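Local atomic coordinates of RNA-dependent RNA Polymerase (Bombyx mori cytoplasmic polyhedrosis virus, PDB entry 6TZ0), a protein that catalyses RNA-templated RNA synthesis, serving viral transcription, in which fully conservative plus strands are made, and genome replication. Residues Y86-A89 and E90-F94. Residues are numbered along the deposited sequence; the frame is centred on the assembly and turned at random.
Sequences YPLA and EDESF
Leu-88 meets Glu-92 where the chain folds back on itself in the loop between helices 73-76 and 121-134. The leucine begins at CB, 4.1 Å from Glu-92 CG and equally near the carbonyl oxygen of Phe-94. Its CG stands beside the backbone N and anti to the carbonyl carbon (chi1 -61°), and beyond it the two methyls part. CD1 lies against the glutamate's aliphatic stem, 3.8 Å from Glu-92 CG, whereas CD2 comes within 4.0 Å of Phe-94 O. Glu-92 CG also approaches the carbonyl oxygen of Ala-89 at 3.4 Å, and beyond CG the glutamate chain runs extended.

Two weak backbone bonds hold the reversal from Ala-89 to Phe-94. Glu-92 N reaches Ala-89 O at 3.2 Å with a bent N-H...O angle of 136°; with Glu-90 and Asp-91 both in helical backbone conformations, this is a type I beta turn. Glu-92 adopts left-handed helical backbone angles, phi and psi both positive. Beyond it the chain comes back, and Phe-94 O accepts a straighter bond from Ala-89 N (3.4 Å, 155°).

The turn faces Viral structural protein 4: Asp-91 OD2 hydrogen-bonds Asn-346 ND2 of that chain, and the Phe-94 ring makes a cation-pi contact with its Arg-500. Within the polymerase, Leu-88 also packs on Phe-95 and Phe-627, while Glu-92 O accepts a bond from Lys-121 NZ.

Leu-88 and Glu-92 thus touch through carbon atoms alone, and both hydrogen bonds between the segments are backbone to backbone, consistent with a turn held by its backbone while Asp-91 and Phe-94 engage the partner protein.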
ATOM      1  N   TYR A  86      -3.934  24.727  19.491  1.00 43.21           N
ATOM      2  CA  TYR A  86      -3.059  23.573  19.302  1.00 43.21           C
ATOM      3  C   TYR A  86      -2.342  23.273  20.612  1.00 43.21           C
ATOM      4  O   TYR A  86      -1.149  23.560  20.757  1.00 43.21           O
ATOM      5  CB  TYR A  86      -2.067  23.841  18.173  1.00 43.21           C
ATOM      6  CG  TYR A  86      -2.743  24.109  16.849  1.00 43.21           C
ATOM      7  CD1 TYR A  86      -3.214  23.068  16.064  1.00 43.21           C
ATOM      8  CD2 TYR A  86      -2.929  25.407  16.395  1.00 43.21           C
ATOM      9  CE1 TYR A  86      -3.843  23.312  14.863  1.00 43.21           C
ATOM     10  CE2 TYR A  86      -3.554  25.661  15.196  1.00 43.21           C
ATOM     11  CZ  TYR A  86      -4.009  24.611  14.434  1.00 43.21           C
ATOM     12  OH  TYR A  86      -4.629  24.856  13.232  1.00 43.21           O
ATOM     13  N   PRO A  87      -3.039  22.700  21.590  1.00 40.52           N
ATOM     14  CA  PRO A  87      -2.443  22.508  22.913  1.00 40.52           C
ATOM     15  C   PRO A  87      -1.460  21.345  22.922  1.00 40.52           C
ATOM     16  O   PRO A  87      -1.351  20.573  21.971  1.00 40.52           O
ATOM     17  CB  PRO A  87      -3.651  22.205  23.797  1.00 40.52           C
ATOM     18  CG  PRO A  87      -4.599  21.558  22.887  1.00 40.52           C
ATOM     19  CD  PRO A  87      -4.424  22.198  21.551  1.00 40.52           C
ATOM     20  N   LEU A  88      -0.740  21.232  24.026  1.00 40.24           N
ATOM     21  CA  LEU A  88       0.177  20.129  24.251  1.00 40.24           C
ATOM     22  C   LEU A  88      -0.186  19.437  25.556  1.00 40.24           C
ATOM     23  O   LEU A  88      -1.091  19.857  26.279  1.00 40.24           O
ATOM     24  CB  LEU A  88       1.629  20.604  24.292  1.00 40.24           C
ATOM     25  CG  LEU A  88       2.209  21.284  23.057  1.00 40.24           C
ATOM     26  CD1 LEU A  88       3.667  21.591  23.294  1.00 40.24           C
ATOM     27  CD2 LEU A  88       2.024  20.431  21.837  1.00 40.24           C
ATOM     28  N   ALA A  89       0.538  18.368  25.854  1.00 42.01           N
ATOM     29  CA  ALA A  89       0.395  17.707  27.138  1.00 42.01           C
ATOM     30  C   ALA A  89       1.318  18.368  28.156  1.00 42.01           C
ATOM     31  O   ALA A  89       2.073  19.292  27.840  1.00 42.01           O
ATOM     32  CB  ALA A  89       0.681  16.216  27.000  1.00 42.01           C
ATOM     33  N   GLU A  90       1.247  17.897  29.404  1.00 44.55           N
ATOM     34  CA  GLU A  90       2.101  18.443  30.456  1.00 44.55           C
ATOM     35  C   GLU A  90       3.559  18.086  30.225  1.00 44.55           C
ATOM     36  O   GLU A  90       4.447  18.924  30.412  1.00 44.55           O
ATOM     37  CB  GLU A  90       1.641  17.945  31.823  1.00 44.55           C
ATOM     38  CG  GLU A  90       0.361  18.594  32.319  1.00 44.55           C
ATOM     39  CD  GLU A  90      -0.887  17.941  31.782  1.00 44.55           C
ATOM     40  OE1 GLU A  90      -0.771  16.917  31.081  1.00 44.55           O
ATOM     41  OE2 GLU A  90      -1.990  18.461  32.056  1.00 44.55           O
ATOM     42  N   ASP A  91       3.823  16.861  29.784  1.00 44.44           N
ATOM     43  CA  ASP A  91       5.182  16.447  29.478  1.00 44.44           C
ATOM     44  C   ASP A  91       5.689  17.095  28.195  1.00 44.44           C
ATOM     45  O   ASP A  91       6.903  17.126  27.972  1.00 44.44           O
ATOM     46  CB  ASP A  91       5.220  14.921  29.361  1.00 44.44           C
ATOM     47  CG  ASP A  91       6.603  14.340  29.564  1.00 44.44           C
ATOM     48  OD1 ASP A  91       7.554  15.098  29.842  1.00 44.44           O
ATOM     49  OD2 ASP A  91       6.738  13.105  29.461  1.00 44.44           O
ATOM     50  N   GLU A  92       4.775  17.614  27.364  1.00 44.43           N
ATOM     51  CA  GLU A  92       5.054  18.161  26.030  1.00 44.43           C
ATOM     52  C   GLU A  92       5.766  17.152  25.138  1.00 44.43           C
ATOM     53  O   GLU A  92       6.614  17.516  24.321  1.00 44.43           O
ATOM     54  CB  GLU A  92       5.835  19.477  26.105  1.00 44.43           C
ATOM     55  CG  GLU A  92       5.019  20.616  26.676  1.00 44.43           C
ATOM     56  CD  GLU A  92       5.806  21.895  26.790  1.00 44.43           C
ATOM     57  OE1 GLU A  92       7.033  21.859  26.567  1.00 44.43           O
ATOM     58  OE2 GLU A  92       5.195  22.940  27.097  1.00 44.43           O
ATOM     59  N   SER A  93       5.420  15.875  25.300  1.00 41.55           N
ATOM     60  CA  SER A  93       5.977  14.821  24.469  1.00 41.55           C
ATOM     61  C   SER A  93       5.212  14.669  23.168  1.00 41.55           C
ATOM     62  O   SER A  93       5.768  14.180  22.181  1.00 41.55           O
ATOM     63  CB  SER A  93       5.981  13.504  25.241  1.00 41.55           C
ATOM     64  OG  SER A  93       4.670  13.120  25.602  1.00 41.55           O
ATOM     65  N   PHE A  94       3.952  15.093  23.153  1.00 39.42           N
ATOM     66  CA  PHE A  94       3.094  15.046  21.979  1.00 39.42           C
ATOM     67  C   PHE A  94       1.980  16.060  22.227  1.00 39.42           C
ATOM     68  O   PHE A  94       1.902  16.659  23.301  1.00 39.42           O
ATOM     69  CB  PHE A  94       2.582  13.612  21.743  1.00 39.42           C
ATOM     70  CG  PHE A  94       1.900  13.406  20.425  1.00 39.42           C
ATOM     71  CD1 PHE A  94       2.626  13.422  19.249  1.00 39.42           C
ATOM     72  CD2 PHE A  94       0.535  13.191  20.363  1.00 39.42           C
ATOM     73  CE1 PHE A  94       2.003  13.239  18.035  1.00 39.42           C
ATOM     74  CE2 PHE A  94      -0.095  13.011  19.152  1.00 39.42           C
ATOM     75  CZ  PHE A  94       0.643  13.032  17.987  1.00 39.42           C
TER